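Local atomic coordinates of putative short-chain dehydrogenase/reductase (Burkholderia xenovorans, PDB entry 5K9Z), a protein that probably catalyses NAD- or NADP-dependent oxidation of alcohols or the reverse carbonyl reduction, as a member of the short-chain dehydrogenase/reductase family. Residues C[18-23]-C[33-38]; C[147-152]-C[249-254]. One frame throughout, in Å; residues are numbered along the deposited sequence.

Contact 1: residues C[18-23]-C[33-38]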
ATOM      1  N   ALA C  18      27.973   7.849 -12.166  1.00 18.73           N
ATOM      2  CA  ALA C  18      26.656   7.238 -12.277  1.00 19.67           C
ATOM      3  C   ALA C  18      26.562   6.454 -13.578  1.00 23.17           C
ATOM      4  O   ALA C  18      27.083   6.881 -14.614  1.00 24.79           O
ATOM      5  CB  ALA C  18      25.544   8.287 -12.235  1.00 20.03           C
ATOM      6  N   LEU C  19      25.890   5.307 -13.514  1.00 19.94           N
ATOM      7  CA  LEU C  19      25.527   4.529 -14.693  1.00 18.42           C
ATOM      8  C   LEU C  19      24.008   4.521 -14.767  1.00 16.03           C
ATOM      9  O   LEU C  19      23.349   4.074 -13.823  1.00 17.46           O
ATOM     10  CB  LEU C  19      26.066   3.098 -14.600  1.00 16.86           C
ATOM     11  CG  LEU C  19      25.647   2.029 -15.616  1.00 19.40           C
ATOM     12  CD1 LEU C  19      25.926   2.484 -17.017  1.00 24.51           C
ATOM     13  CD2 LEU C  19      26.429   0.736 -15.343  1.00 20.02           C
ATOM     14  N   VAL C  20      23.457   4.992 -15.880  1.00 18.75           N
ATOM     15  CA  VAL C  20      22.011   5.098 -16.057  1.00 18.93           C
ATOM     16  C   VAL C  20      21.598   4.238 -17.245  1.00 17.22           C
ATOM     17  O   VAL C  20      22.022   4.498 -18.375  1.00 18.24           O
ATOM     18  CB  VAL C  20      21.583   6.559 -16.269  1.00 24.00           C
ATOM     19  CG1 VAL C  20      20.068   6.669 -16.477  1.00 13.00           C
ATOM     20  CG2 VAL C  20      22.054   7.419 -15.091  1.00 21.59           C
ATOM     21  N   THR C  21      20.751   3.241 -17.008  1.00 14.76           N
ATOM     22  CA  THR C  21      20.251   2.475 -18.134  1.00 15.95           C
ATOM     23  C   THR C  21      18.971   3.114 -18.702  1.00 19.28           C
ATOM     24  O   THR C  21      18.315   3.950 -18.069  1.00 16.40           O
ATOM     25  CB  THR C  21      20.010   1.005 -17.764  1.00 21.84           C
ATOM     26  OG1 THR C  21      18.910   0.893 -16.871  1.00 17.65           O
ATOM     27  CG2 THR C  21      21.252   0.383 -17.113  1.00 21.92           C
ATOM     28  N   GLY C  22      18.637   2.716 -19.928  1.00 22.41           N
ATOM     29  CA  GLY C  22      17.571   3.376 -20.668  1.00 20.63           C
ATOM     30  C   GLY C  22      17.783   4.861 -20.818  1.00 16.76           C
ATOM     31  O   GLY C  22      16.809   5.625 -20.838  1.00 19.75           O
ATOM     32  N   ALA C  23      19.038   5.293 -20.936  1.00 20.97           N
ATOM     33  CA  ALA C  23      19.406   6.702 -20.823  1.00 25.26           C
ATOM     34  C   ALA C  23      19.095   7.524 -22.060  1.00 25.58           C
ATOM     35  O   ALA C  23      19.273   8.745 -22.024  1.00 26.36           O
ATOM     36  CB  ALA C  23      20.897   6.842 -20.528  1.00 22.20           C
ATOM     37  N   ARG C  33      20.838  13.790 -17.823  1.00 18.92           N
ATOM     38  CA  ARG C  33      21.049  15.233 -17.890  1.00 21.49           C
ATOM     39  C   ARG C  33      21.194  15.835 -16.496  1.00 25.06           C
ATOM     40  O   ARG C  33      22.111  16.622 -16.240  1.00 27.77           O
ATOM     41  CB  ARG C  33      19.894  15.922 -18.621  1.00 27.65           C
ATOM     42  CG  ARG C  33      19.826  15.653 -20.093  1.00 37.96           C
ATOM     43  CD  ARG C  33      18.747  16.500 -20.766  1.00 43.13           C
ATOM     44  NE  ARG C  33      17.998  15.687 -21.722  1.00 47.14           N
ATOM     45  CZ  ARG C  33      18.212  15.682 -23.032  1.00 49.35           C
ATOM     46  NH1 ARG C  33      17.485  14.895 -23.821  1.00 50.00           N
ATOM     47  NH2 ARG C  33      19.152  16.463 -23.554  1.00 47.54           N
ATOM     48  N   LEU C  34      20.276  15.507 -15.585  1.00 22.70           N
ATOM     49  CA  LEU C  34      20.301  16.173 -14.286  1.00 25.97           C
ATOM     50  C   LEU C  34      21.519  15.748 -13.477  1.00 20.88           C
ATOM     51  O   LEU C  34      22.146  16.578 -12.812  1.00 27.74           O
ATOM     52  CB  LEU C  34      19.016  15.900 -13.507  1.00 23.17           C
ATOM     53  CG  LEU C  34      18.941  16.626 -12.151  1.00 26.88           C
ATOM     54  CD1 LEU C  34      19.114  18.126 -12.308  1.00 26.34           C
ATOM     55  CD2 LEU C  34      17.636  16.314 -11.429  1.00 25.11           C
ATOM     56  N   MET C  35      21.872  14.467 -13.524  1.00 20.32           N
ATOM     57  CA  MET C  35      23.049  14.016 -12.783  1.00 24.03           C
ATOM     58  C   MET C  35      24.322  14.664 -13.320  1.00 23.68           C
ATOM     59  O   MET C  35      25.206  15.047 -12.544  1.00 25.15           O
ATOM     60  CB  MET C  35      23.146  12.496 -12.822  1.00 21.24           C
ATOM     61  CG  MET C  35      22.067  11.823 -11.973  1.00 20.53           C
ATOM     62  SD  MET C  35      22.334  10.041 -11.832  1.00 22.95           S
ATOM     63  CE  MET C  35      21.202   9.644 -10.502  1.00 20.44           C
ATOM     64  N   ALA C  36      24.419  14.821 -14.644  1.00 25.24           N
ATOM     65  CA  ALA C  36      25.545  15.551 -15.222  1.00 24.94           C
ATOM     66  C   ALA C  36      25.556  17.001 -14.749  1.00 25.86           C
ATOM     67  O   ALA C  36      26.608  17.543 -14.397  1.00 28.04           O
ATOM     68  CB  ALA C  36      25.492  15.482 -16.749  1.00 27.07           C
ATOM     69  N   GLN C  37      24.389  17.649 -14.754  1.00 27.55           N
ATOM     70  CA  GLN C  37      24.269  19.011 -14.245  1.00 29.66           C
ATOM     71  C   GLN C  37      24.649  19.106 -12.771  1.00 29.94           C
ATOM     72  O   GLN C  37      25.181  20.133 -12.331  1.00 33.21           O
ATOM     73  CB  GLN C  37      22.843  19.504 -14.477  1.00 32.35           C
ATOM     74  CG  GLN C  37      22.561  20.926 -14.052  1.00 47.60           C
ATOM     75  CD  GLN C  37      21.101  21.280 -14.250  1.00 62.43           C
ATOM     76  OE1 GLN C  37      20.483  20.854 -15.231  1.00 70.02           O
ATOM     77  NE2 GLN C  37      20.534  22.036 -13.313  1.00 63.65           N
ATOM     78  N   GLU C  38      24.378  18.059 -11.991  1.00 33.28           N
ATOM     79  CA  GLU C  38      24.760  18.030 -10.582  1.00 37.79           C
ATOM     80  C   GLU C  38      26.220  17.637 -10.388  1.00 30.95           C
ATOM     81  O   GLU C  38      26.635  17.397  -9.250  1.00 30.58           O
ATOM     82  CB  GLU C  38      23.843  17.081  -9.797  1.00 29.10           C
ATOM     83  CG  GLU C  38      22.375  17.538  -9.726  1.00 31.87           C
ATOM     84  CD  GLU C  38      22.084  18.551  -8.608  1.00 38.97           C
ATOM     85  OE1 GLU C  38      20.948  19.070  -8.574  1.00 41.58           O
ATOM     86  OE2 GLU C  38      22.973  18.829  -7.773  1.00 36.17           O
TER
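Met-35 reaches from helix 26-37 to strand 17-21, and its thioether lies over the methyl groups that Ala-18 and Val-20 present on the same face of the strand. The sulfur carries the whole contact. Its SD lies 3.7 Å from Ala-18 CB, the closest approach of the two segments, and 4.2 Å from CG2 of Val-20, a looser touch made where the two side chains cross obliquely. Met-35 gets there by setting CG anti to its carbonyl carbon (chi1 -71°) and then running extended through chi2 (-172°), which spans the gap between helix and strand; the nearest pair of CA atoms, those of Ala-18 and Met-35, is still 7.7 Å apart. On the strand, the sulfur sits directly against the methyl of Ala-18, while the rotation of Val-20 aims CG2 at it. All three residues are buried, and the joint is purely apolar. Cys-91 and Val-93 of the adjacent strand and Val-233 of helix 225-236 also touch Met-35. Such packing of a helix on the strand before it is characteristic of the first beta-alpha-beta unit of the Rossmann fold, here formed by strand 17-21, helix 26-37 and strand 41-46.

Contact 2: residues C[147-152]-C[249-254]; sequences ASTAGV and VVDSGV
Thr-149 meets Asp-251 and Val-249 through its methyl group, and these van der Waals touches are the closest of the contact. CG2 of Thr-149 lies 3.4 Å from Asp-251 CB and 3.6 Å from Asp-251 OD2, so the methyl packs against the stem and one oxygen of the carboxylate. Thr-149 CG2 also lies 4.2 Å from Val-249 CG1, on the last strand. With chi1 at 50°, CG2 stands anti to the carbonyl carbon of Thr-149 and points at the other segment. Hydrogen bonds instead shape each segment. Ser-148 OG accepts from Ala-150 N at 2.9 Å, an ST turn opening the 3-10 segment 149-151. Within 249-254, Asp-251 OD1 takes the N-H of Gly-253 at 2.8 Å, an Asx turn within a type I' turn; the donor stands 57° out of the carboxylate plane. Asp-251 OD2 accepts from Thr-255 N, tying the carboxylate to helix 254-257. Loop 147-152 probably borders the active site, as in relatives: its Ser-148 and Ala-150 touch Tyr-161 of the YxxxK motif. The loop joins strand 141-146 to helix 159-179, while Thr-149 and Val-250 bond by their backbones to Pro-191 and Ala-190, respectively, at the end of the intervening strand 184-191.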
ATOM      1  N   ALA C 147      10.844   1.952 -10.602  1.00 14.17           N
ATOM      2  CA  ALA C 147       9.733   1.014 -10.639  1.00 13.37           C
ATOM      3  C   ALA C 147       8.538   1.770 -11.206  1.00 15.97           C
ATOM      4  O   ALA C 147       8.672   2.409 -12.252  1.00 19.25           O
ATOM      5  CB  ALA C 147       9.456   0.416  -9.257  1.00 13.17           C
ATOM      6  N   SER C 148       7.412   1.777 -10.501  1.00 17.57           N
ATOM      7  CA  SER C 148       6.162   2.370 -10.979  1.00 15.42           C
ATOM      8  C   SER C 148       5.119   2.212  -9.886  1.00 13.62           C
ATOM      9  O   SER C 148       5.227   1.325  -9.039  1.00 19.15           O
ATOM     10  CB  SER C 148       5.663   1.683 -12.256  1.00 18.58           C
ATOM     11  OG  SER C 148       4.312   1.995 -12.492  1.00 22.09           O
ATOM     12  N   THR C 149       4.066   3.039  -9.956  1.00 13.88           N
ATOM     13  CA  THR C 149       2.911   2.820  -9.096  1.00 17.89           C
ATOM     14  C   THR C 149       2.314   1.435  -9.310  1.00 13.88           C
ATOM     15  O   THR C 149       1.700   0.875  -8.391  1.00 13.94           O
ATOM     16  CB  THR C 149       1.835   3.890  -9.350  1.00 18.56           C
ATOM     17  OG1 THR C 149       1.576   3.988 -10.751  1.00 21.35           O
ATOM     18  CG2 THR C 149       2.297   5.231  -8.867  1.00 23.64           C
ATOM     19  N   ALA C 150       2.495   0.856 -10.503  1.00 13.79           N
ATOM     20  CA  ALA C 150       2.065  -0.514 -10.745  1.00 13.73           C
ATOM     21  C   ALA C 150       2.834  -1.529  -9.901  1.00 20.62           C
ATOM     22  O   ALA C 150       2.389  -2.678  -9.778  1.00 20.86           O
ATOM     23  CB  ALA C 150       2.210  -0.848 -12.236  1.00 13.74           C
ATOM     24  N   GLY C 151       3.938  -1.125  -9.285  1.00 14.68           N
ATOM     25  CA  GLY C 151       4.621  -1.979  -8.327  1.00 14.01           C
ATOM     26  C   GLY C 151       4.057  -1.915  -6.929  1.00 18.89           C
ATOM     27  O   GLY C 151       4.460  -2.702  -6.068  1.00 13.97           O
ATOM     28  N   VAL C 152       3.093  -1.029  -6.709  1.00 16.35           N
ATOM     29  CA  VAL C 152       2.524  -0.809  -5.390  1.00 22.43           C
ATOM     30  C   VAL C 152       1.087  -1.319  -5.272  1.00 22.74           C
ATOM     31  O   VAL C 152       0.653  -1.645  -4.154  1.00 19.31           O
ATOM     32  CB  VAL C 152       2.606   0.700  -5.048  1.00 26.46           C
ATOM     33  CG1 VAL C 152       1.588   1.131  -4.026  1.00 29.36           C
ATOM     34  CG2 VAL C 152       4.039   1.066  -4.600  1.00 27.72           C
ATOM     35  N   VAL C 249       7.357   7.421  -4.038  1.00 18.23           N
ATOM     36  CA  VAL C 249       6.234   7.430  -4.979  1.00 18.12           C
ATOM     37  C   VAL C 249       6.006   8.855  -5.468  1.00 19.94           C
ATOM     38  O   VAL C 249       5.924   9.796  -4.662  1.00 13.79           O
ATOM     39  CB  VAL C 249       4.960   6.865  -4.328  1.00 12.99           C
ATOM     40  CG1 VAL C 249       3.759   6.973  -5.286  1.00 17.04           C
ATOM     41  CG2 VAL C 249       5.177   5.427  -3.846  1.00 12.92           C
ATOM     42  N   VAL C 250       5.904   9.018  -6.789  1.00 14.25           N
ATOM     43  CA  VAL C 250       5.709  10.330  -7.406  1.00 15.42           C
ATOM     44  C   VAL C 250       4.492  10.184  -8.312  1.00 16.25           C
ATOM     45  O   VAL C 250       4.623   9.935  -9.512  1.00 16.84           O
ATOM     46  CB  VAL C 250       6.940  10.805  -8.195  1.00 14.12           C
ATOM     47  CG1 VAL C 250       6.754  12.257  -8.664  1.00 17.31           C
ATOM     48  CG2 VAL C 250       8.231  10.649  -7.366  1.00 13.20           C
ATOM     49  N   ASP C 251       3.280  10.347  -7.732  1.00 15.24           N
ATOM     50  CA  ASP C 251       2.066  10.012  -8.474  1.00 22.12           C
ATOM     51  C   ASP C 251       0.896  10.935  -8.144  1.00 16.91           C
ATOM     52  O   ASP C 251      -0.254  10.539  -8.340  1.00 17.75           O
ATOM     53  CB  ASP C 251       1.670   8.542  -8.189  1.00 22.73           C
ATOM     54  CG  ASP C 251       1.051   8.342  -6.787  1.00 25.36           C
ATOM     55  OD1 ASP C 251       1.233   9.185  -5.879  1.00 22.58           O
ATOM     56  OD2 ASP C 251       0.399   7.302  -6.582  1.00 23.00           O
ATOM     57  N   SER C 252       1.150  12.115  -7.604  1.00 16.75           N
ATOM     58  CA  SER C 252       0.098  13.050  -7.222  1.00 22.84           C
ATOM     59  C   SER C 252      -0.849  12.467  -6.183  1.00 17.55           C
ATOM     60  O   SER C 252      -1.956  12.972  -6.020  1.00 19.88           O
ATOM     61  CB  SER C 252      -0.694  13.534  -8.447  1.00 18.91           C
ATOM     62  OG  SER C 252       0.161  14.228  -9.324  1.00 19.06           O
ATOM     63  N   GLY C 253      -0.443  11.401  -5.489  1.00 18.82           N
ATOM     64  CA  GLY C 253      -1.221  10.821  -4.404  1.00 16.75           C
ATOM     65  C   GLY C 253      -2.226   9.750  -4.779  1.00 22.60           C
ATOM     66  O   GLY C 253      -2.972   9.294  -3.904  1.00 19.42           O
ATOM     67  N   VAL C 254      -2.227   9.278  -6.033  1.00 19.10           N
ATOM     68  CA  VAL C 254      -3.294   8.396  -6.505  1.00 20.22           C
ATOM     69  C   VAL C 254      -3.321   7.074  -5.733  1.00 18.68           C
ATOM     70  O   VAL C 254      -4.400   6.551  -5.418  1.00 19.54           O
ATOM     71  CB  VAL C 254      -3.163   8.168  -8.026  1.00 24.84           C
ATOM     72  CG1 VAL C 254      -4.020   6.996  -8.463  1.00 22.97           C
ATOM     73  CG2 VAL C 254      -3.562   9.443  -8.783  1.00 20.62           C
TER

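How the contacts relate
Both contacts reach the same parallel sheet, but on opposite sides of the chain's centre; their centres are 22 Å apart and they do not touch. Contact 1 belongs to the core: every residue that meets there is buried, and its two elements are consecutive in the chain, an inner strand and the helix that follows. Contact 2 is only partly buried and joins segments 97 residues apart, a loop after strand 141-146 and the end of the edge strand 247-250. The chemistry follows the place. A thioether and aliphatic groups suffice inside contact 1, whereas contact 2 sets a threonine methyl against the side chain of an aspartate and a valine; that aspartate's oxygens hold the turn and the start of the helix beyond.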